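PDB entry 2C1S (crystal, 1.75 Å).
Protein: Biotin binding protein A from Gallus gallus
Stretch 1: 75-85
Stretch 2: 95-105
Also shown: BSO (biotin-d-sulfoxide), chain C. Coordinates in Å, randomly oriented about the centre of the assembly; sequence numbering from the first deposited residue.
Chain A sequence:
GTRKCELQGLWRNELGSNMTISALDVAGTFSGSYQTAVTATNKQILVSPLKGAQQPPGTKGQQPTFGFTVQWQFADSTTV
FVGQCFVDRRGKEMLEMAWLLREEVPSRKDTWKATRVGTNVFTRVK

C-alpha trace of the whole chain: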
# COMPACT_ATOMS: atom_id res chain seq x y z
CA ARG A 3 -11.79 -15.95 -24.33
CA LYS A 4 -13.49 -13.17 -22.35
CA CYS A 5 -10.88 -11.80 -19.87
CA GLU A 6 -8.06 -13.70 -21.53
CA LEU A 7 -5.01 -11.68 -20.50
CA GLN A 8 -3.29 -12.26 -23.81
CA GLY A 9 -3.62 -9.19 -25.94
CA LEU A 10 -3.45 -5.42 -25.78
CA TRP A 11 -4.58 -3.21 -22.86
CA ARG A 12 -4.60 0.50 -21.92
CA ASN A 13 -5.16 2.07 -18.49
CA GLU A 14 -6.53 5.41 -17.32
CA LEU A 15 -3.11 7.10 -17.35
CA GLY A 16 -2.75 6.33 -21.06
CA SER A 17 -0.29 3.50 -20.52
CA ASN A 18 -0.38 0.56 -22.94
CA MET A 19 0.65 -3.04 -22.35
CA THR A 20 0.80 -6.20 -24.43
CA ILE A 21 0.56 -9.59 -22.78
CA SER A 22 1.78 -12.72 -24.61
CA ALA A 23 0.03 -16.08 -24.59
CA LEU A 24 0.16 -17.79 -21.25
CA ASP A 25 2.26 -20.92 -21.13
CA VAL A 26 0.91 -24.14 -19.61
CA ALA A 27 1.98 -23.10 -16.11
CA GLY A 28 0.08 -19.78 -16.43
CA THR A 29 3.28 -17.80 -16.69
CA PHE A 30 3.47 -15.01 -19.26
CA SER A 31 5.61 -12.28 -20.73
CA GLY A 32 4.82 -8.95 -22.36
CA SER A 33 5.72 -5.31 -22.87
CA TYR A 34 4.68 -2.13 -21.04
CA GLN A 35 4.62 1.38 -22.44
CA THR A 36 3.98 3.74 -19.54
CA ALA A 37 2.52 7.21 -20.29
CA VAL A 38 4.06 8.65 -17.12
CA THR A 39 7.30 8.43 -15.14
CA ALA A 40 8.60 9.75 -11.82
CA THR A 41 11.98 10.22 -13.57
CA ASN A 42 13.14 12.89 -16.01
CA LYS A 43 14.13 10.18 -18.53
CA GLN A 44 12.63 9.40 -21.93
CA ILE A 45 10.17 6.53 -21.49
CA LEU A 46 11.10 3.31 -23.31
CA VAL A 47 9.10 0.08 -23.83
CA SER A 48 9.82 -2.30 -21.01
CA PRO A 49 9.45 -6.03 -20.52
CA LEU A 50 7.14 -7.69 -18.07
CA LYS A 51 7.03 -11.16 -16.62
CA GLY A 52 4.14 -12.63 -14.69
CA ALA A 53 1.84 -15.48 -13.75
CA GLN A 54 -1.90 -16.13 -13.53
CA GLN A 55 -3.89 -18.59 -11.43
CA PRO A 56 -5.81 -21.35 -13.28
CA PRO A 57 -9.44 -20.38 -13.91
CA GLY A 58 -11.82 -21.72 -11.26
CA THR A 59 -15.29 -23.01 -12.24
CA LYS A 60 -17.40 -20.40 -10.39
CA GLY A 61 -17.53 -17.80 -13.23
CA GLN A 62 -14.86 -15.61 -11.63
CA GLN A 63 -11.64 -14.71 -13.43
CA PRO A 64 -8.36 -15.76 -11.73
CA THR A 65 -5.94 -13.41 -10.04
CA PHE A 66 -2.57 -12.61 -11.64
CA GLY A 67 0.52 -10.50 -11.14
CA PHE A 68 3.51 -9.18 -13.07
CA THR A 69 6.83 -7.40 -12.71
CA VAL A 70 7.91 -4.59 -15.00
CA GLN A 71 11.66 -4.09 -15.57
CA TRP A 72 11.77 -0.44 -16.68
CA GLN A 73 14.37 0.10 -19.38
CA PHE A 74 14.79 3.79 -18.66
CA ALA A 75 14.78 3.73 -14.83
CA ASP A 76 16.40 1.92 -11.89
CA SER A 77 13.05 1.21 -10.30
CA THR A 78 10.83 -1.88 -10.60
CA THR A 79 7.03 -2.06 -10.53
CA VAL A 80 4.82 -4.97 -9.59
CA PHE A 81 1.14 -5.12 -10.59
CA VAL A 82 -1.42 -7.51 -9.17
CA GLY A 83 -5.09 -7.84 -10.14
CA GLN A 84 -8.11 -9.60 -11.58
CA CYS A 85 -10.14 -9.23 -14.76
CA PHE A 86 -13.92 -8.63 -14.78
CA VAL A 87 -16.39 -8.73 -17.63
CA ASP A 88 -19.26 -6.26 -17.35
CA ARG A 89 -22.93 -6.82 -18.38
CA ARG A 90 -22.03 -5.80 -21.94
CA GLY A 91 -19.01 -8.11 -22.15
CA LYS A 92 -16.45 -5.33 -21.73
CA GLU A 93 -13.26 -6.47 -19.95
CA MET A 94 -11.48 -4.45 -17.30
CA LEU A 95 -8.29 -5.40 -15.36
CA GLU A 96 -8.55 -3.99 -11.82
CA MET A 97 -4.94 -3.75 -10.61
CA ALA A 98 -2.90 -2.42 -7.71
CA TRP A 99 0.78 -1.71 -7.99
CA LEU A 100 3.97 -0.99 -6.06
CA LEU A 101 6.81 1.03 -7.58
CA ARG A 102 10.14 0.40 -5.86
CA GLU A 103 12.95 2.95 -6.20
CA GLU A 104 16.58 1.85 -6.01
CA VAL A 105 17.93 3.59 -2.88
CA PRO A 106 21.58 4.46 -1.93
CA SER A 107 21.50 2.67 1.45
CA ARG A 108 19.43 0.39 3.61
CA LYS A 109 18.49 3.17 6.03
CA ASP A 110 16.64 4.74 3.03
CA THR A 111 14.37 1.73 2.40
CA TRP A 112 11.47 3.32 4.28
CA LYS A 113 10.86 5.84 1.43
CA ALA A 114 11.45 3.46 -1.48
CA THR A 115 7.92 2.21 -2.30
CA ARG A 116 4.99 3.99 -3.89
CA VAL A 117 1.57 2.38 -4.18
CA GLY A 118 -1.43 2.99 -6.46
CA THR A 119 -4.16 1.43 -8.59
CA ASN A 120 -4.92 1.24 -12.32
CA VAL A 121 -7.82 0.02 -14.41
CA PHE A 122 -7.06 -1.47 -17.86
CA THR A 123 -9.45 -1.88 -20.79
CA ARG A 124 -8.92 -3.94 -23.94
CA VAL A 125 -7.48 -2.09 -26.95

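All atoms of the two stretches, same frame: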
# COMPACT_ATOMS: atom_id res chain seq x y z
N ALA A 75 14.73 3.39 -16.26
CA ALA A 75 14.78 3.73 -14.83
C ALA A 75 15.33 2.59 -13.99
O ALA A 75 15.29 1.43 -14.41
CB ALA A 75 13.39 4.17 -14.33
N ASP A 76 15.84 2.92 -12.81
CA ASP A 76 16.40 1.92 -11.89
C ASP A 76 15.37 1.26 -10.99
O ASP A 76 15.68 0.37 -10.21
CB ASP A 76 17.54 2.54 -11.08
CG ASP A 76 18.62 3.11 -11.98
OD1 ASP A 76 18.82 2.50 -13.04
OD2 ASP A 76 19.22 4.16 -11.66
N SER A 77 14.13 1.66 -11.16
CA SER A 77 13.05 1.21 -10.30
C SER A 77 12.42 -0.05 -10.91
O SER A 77 12.71 -0.41 -12.07
CB SER A 77 12.01 2.33 -10.25
OG SER A 77 11.57 2.57 -11.58
N THR A 78 11.54 -0.70 -10.15
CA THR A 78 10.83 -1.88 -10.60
C THR A 78 9.41 -1.69 -10.11
O THR A 78 9.21 -1.20 -9.00
CB THR A 78 11.42 -3.19 -10.02
OG1 THR A 78 12.71 -3.41 -10.61
CG2 THR A 78 10.57 -4.37 -10.37
N THR A 79 8.45 -2.07 -10.94
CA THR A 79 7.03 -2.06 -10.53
C THR A 79 6.48 -3.47 -10.53
O THR A 79 6.78 -4.26 -11.43
CB THR A 79 6.16 -1.19 -11.45
OG1 THR A 79 6.62 0.15 -11.41
CG2 THR A 79 4.69 -1.19 -11.04
N VAL A 80 5.64 -3.77 -9.55
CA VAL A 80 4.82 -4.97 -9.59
C VAL A 80 3.34 -4.59 -9.63
O VAL A 80 2.90 -3.66 -8.92
CB VAL A 80 5.14 -5.99 -8.45
CG1 VAL A 80 6.60 -6.56 -8.61
CG2 VAL A 80 4.92 -5.36 -7.04
N PHE A 81 2.59 -5.29 -10.47
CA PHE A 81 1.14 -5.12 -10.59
C PHE A 81 0.46 -6.42 -10.19
O PHE A 81 0.91 -7.52 -10.55
CB PHE A 81 0.75 -4.84 -12.05
CG PHE A 81 1.14 -3.49 -12.55
CD1 PHE A 81 0.20 -2.46 -12.59
CD2 PHE A 81 2.44 -3.23 -13.04
CE1 PHE A 81 0.55 -1.20 -13.08
CE2 PHE A 81 2.78 -1.98 -13.51
CZ PHE A 81 1.83 -0.95 -13.54
N VAL A 82 -0.65 -6.31 -9.48
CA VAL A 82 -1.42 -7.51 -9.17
C VAL A 82 -2.91 -7.21 -9.34
O VAL A 82 -3.35 -6.12 -9.01
CB VAL A 82 -1.06 -8.08 -7.77
CG1 VAL A 82 -1.59 -7.17 -6.61
CG2 VAL A 82 -1.51 -9.51 -7.66
N GLY A 83 -3.69 -8.17 -9.86
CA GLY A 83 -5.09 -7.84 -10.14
C GLY A 83 -5.98 -9.01 -10.55
O GLY A 83 -5.67 -10.18 -10.33
N GLN A 84 -7.10 -8.64 -11.15
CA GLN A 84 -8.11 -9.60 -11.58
C GLN A 84 -8.89 -8.90 -12.69
O GLN A 84 -9.13 -7.70 -12.63
CB GLN A 84 -9.04 -9.95 -10.42
CG GLN A 84 -10.08 -11.09 -10.67
CD GLN A 84 -10.96 -11.38 -9.45
OE1 GLN A 84 -10.77 -10.82 -8.35
NE2 GLN A 84 -11.94 -12.26 -9.63
N CYS A 85 -9.26 -9.69 -13.69
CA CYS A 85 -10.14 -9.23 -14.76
C CYS A 85 -11.62 -9.45 -14.42
O CYS A 85 -11.99 -10.39 -13.73
CB CYS A 85 -9.81 -10.01 -16.04
SG CYS A 85 -10.53 -9.29 -17.54
N LEU A 95 -9.23 -4.85 -16.38
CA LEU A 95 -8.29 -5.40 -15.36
C LEU A 95 -8.23 -4.40 -14.22
O LEU A 95 -7.84 -3.25 -14.43
CB LEU A 95 -6.88 -5.64 -15.94
CG LEU A 95 -6.78 -6.30 -17.31
CD1 LEU A 95 -5.32 -6.28 -17.81
CD2 LEU A 95 -7.34 -7.70 -17.29
N GLU A 96 -8.63 -4.84 -13.02
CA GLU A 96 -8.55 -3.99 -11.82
C GLU A 96 -7.20 -4.39 -11.20
O GLU A 96 -6.99 -5.55 -10.90
CB GLU A 96 -9.67 -4.34 -10.83
CG GLU A 96 -11.09 -3.82 -11.18
CD GLU A 96 -11.22 -2.29 -11.14
OE1 GLU A 96 -10.38 -1.59 -10.52
OE2 GLU A 96 -12.19 -1.75 -11.71
N MET A 97 -6.28 -3.43 -11.11
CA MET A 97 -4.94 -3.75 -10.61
C MET A 97 -4.48 -2.76 -9.54
O MET A 97 -4.89 -1.58 -9.53
CB MET A 97 -3.92 -3.71 -11.74
CG MET A 97 -4.25 -4.67 -12.93
SD MET A 97 -2.81 -5.25 -13.79
CE MET A 97 -2.38 -6.56 -12.66
N ALA A 98 -3.60 -3.26 -8.67
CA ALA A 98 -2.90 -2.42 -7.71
C ALA A 98 -1.42 -2.64 -7.98
O ALA A 98 -1.01 -3.68 -8.49
CB ALA A 98 -3.22 -2.81 -6.24
N TRP A 99 -0.63 -1.64 -7.64
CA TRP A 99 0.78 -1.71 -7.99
C TRP A 99 1.66 -1.13 -6.89
O TRP A 99 1.18 -0.33 -6.07
CB TRP A 99 1.04 -1.02 -9.36
CG TRP A 99 0.57 0.42 -9.43
CD1 TRP A 99 -0.55 0.88 -10.08
CD2 TRP A 99 1.23 1.58 -8.91
NE1 TRP A 99 -0.63 2.24 -9.97
CE2 TRP A 99 0.44 2.70 -9.25
CE3 TRP A 99 2.42 1.78 -8.18
CZ2 TRP A 99 0.78 4.00 -8.89
CZ3 TRP A 99 2.76 3.09 -7.81
CH2 TRP A 99 1.95 4.18 -8.16
N LEU A 100 2.92 -1.59 -6.88
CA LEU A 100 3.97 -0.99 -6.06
C LEU A 100 5.14 -0.66 -6.96
O LEU A 100 5.56 -1.49 -7.76
CB LEU A 100 4.44 -1.97 -4.97
CG LEU A 100 3.49 -2.43 -3.86
CD1 LEU A 100 4.11 -3.57 -3.01
CD2 LEU A 100 3.08 -1.24 -2.97
N LEU A 101 5.66 0.56 -6.80
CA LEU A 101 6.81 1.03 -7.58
C LEU A 101 7.94 1.22 -6.59
O LEU A 101 7.82 2.03 -5.64
CB LEU A 101 6.47 2.32 -8.29
CG LEU A 101 7.62 3.14 -8.94
CD1 LEU A 101 8.32 2.38 -10.03
CD2 LEU A 101 7.10 4.48 -9.47
N ARG A 102 8.98 0.43 -6.79
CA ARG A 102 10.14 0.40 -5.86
C ARG A 102 11.30 1.16 -6.51
O ARG A 102 11.81 0.73 -7.56
CB ARG A 102 10.59 -1.03 -5.63
CG ARG A 102 11.74 -1.18 -4.62
CD ARG A 102 11.12 -1.21 -3.30
NE ARG A 102 12.01 -1.27 -2.14
CZ ARG A 102 11.65 -1.88 -1.02
NH1 ARG A 102 12.47 -1.87 0.02
NH2 ARG A 102 10.47 -2.50 -0.94
N GLU A 103 11.69 2.26 -5.89
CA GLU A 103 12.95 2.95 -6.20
C GLU A 103 14.20 2.21 -5.71
O GLU A 103 14.21 1.65 -4.60
CB GLU A 103 12.95 4.29 -5.48
CG GLU A 103 12.55 5.46 -6.31
CD GLU A 103 12.78 6.76 -5.57
OE1 GLU A 103 13.83 6.88 -4.89
OE2 GLU A 103 11.92 7.65 -5.68
N GLU A 104 15.28 2.29 -6.49
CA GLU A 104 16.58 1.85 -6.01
C GLU A 104 17.14 2.92 -5.05
O GLU A 104 17.25 4.09 -5.41
CB GLU A 104 17.52 1.60 -7.19
CG GLU A 104 18.80 0.98 -6.75
CD GLU A 104 19.88 1.10 -7.81
OE1 GLU A 104 19.90 0.27 -8.73
OE2 GLU A 104 20.71 2.04 -7.71
N VAL A 105 17.46 2.56 -3.81
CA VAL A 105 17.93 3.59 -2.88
C VAL A 105 19.41 3.38 -2.51
O VAL A 105 19.89 2.25 -2.59
CB VAL A 105 17.06 3.69 -1.62
CG1 VAL A 105 15.68 4.30 -1.99
CG2 VAL A 105 16.96 2.36 -0.92
C11 BSO C . 9.59 5.20 -12.92
O11 BSO C . 9.18 6.35 -13.21
O12 BSO C . 10.31 4.94 -11.94
C10 BSO C . 9.21 4.01 -13.83
C9 BSO C . 7.85 4.11 -14.56
C8 BSO C . 6.73 3.87 -13.55
C7 BSO C . 5.37 4.18 -14.21
C2 BSO C . 4.24 3.97 -13.17
S1 BSO C . 3.97 2.25 -12.69
C6 BSO C . 2.39 2.63 -11.88
C5 BSO C . 1.73 3.69 -12.77
N1 BSO C . 0.91 3.01 -13.79
C3 BSO C . 1.40 3.25 -15.01
O3 BSO C . 0.85 2.80 -16.02
N2 BSO C . 2.48 4.04 -15.02
C4 BSO C . 2.82 4.43 -13.62
O10 BSO C . 4.99 1.99 -11.61
O HOH W 1 17.92 -1.10 -9.98
O HOH W 2 19.84 4.60 -8.85

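At the centre of this contact, Phe81 sits directly across from Trp99 on neighbouring antiparallel strands, their CA atoms 4.3 Å apart in a non-hydrogen-bonded pair. With no backbone hydrogen bonds between such partners, the strands come close and the side chains meet. Trp99 CB lies over one face of the phenyl ring, 3.6 Å from Phe81 CD1, so the tryptophan offers its methylene to the ring while its indole leads away at an oblique angle. Met97 closes in from the next position on the same face: its CE methyl packs 3.6 Å from Phe81 CB, and its sulfur lies obliquely to the ring.

Gly83 makes room for that methionine. Paired with Met97, it has a CA only 3.1 Å from Glu96 O, and Met97 CE comes within 3.5 Å of Gly83 N. A CB on Gly83 would clash with both Glu96 O and Met97 CG. The rule is local: a bulky, bent side chain beside a glycine fills space that the strand itself leaves open. Further along this face, Cys85 SG meets Leu95 CD2 at 3.6 Å. On the opposite face Val80 CG2 packs against Leu100 CB at 4.0 Å.

The backbone sets this alternation. Strands 78-85 and 95-102 run antiparallel, and four pairs, Thr78 with Arg102, Val80 with Leu100, Val82 with Ala98 and Gln84 with Glu96, each exchange two N-H to carbonyl hydrogen bonds. The Val80 N to Leu100 O and Leu100 N to Val80 O bonds, both 2.9 Å, are typical. Between these rungs, CA-H groups also approach carbonyls, as where Trp99 CA lies 3.0 Å from Val80 O.

Toward the loop end, polarity enters where biotin-d-sulfoxide binds. Thr79 OG1, on the face that holds Phe81 and Trp99, touches Leu101 CD1 at 3.1 Å yet donates a very short hydrogen bond, 2.5 Å, to ligand O10; in the loop just before the strand, Ser77 OG donates to ligand O12 at 2.7 Å. Trp99 lays one ring face against the ligand, with CE2 3.3 Å from ligand C6. Apolar packing and hydroxyl donors thus meet around the ligand, fitting for a biotin-binding protein.

At the outer edge, the CA-to-CB bonds of Asp76 and Glu104 each point toward the other stretch, which brings Asp76 CB within 4.0 Å of Glu104 CB. Water mediates between these acceptors: one molecule donates to Asp76 O and Glu104 OE1, another to Asp76 OD2 and Glu104 OE2. Two acidic residues can therefore close the contact without bonding directly.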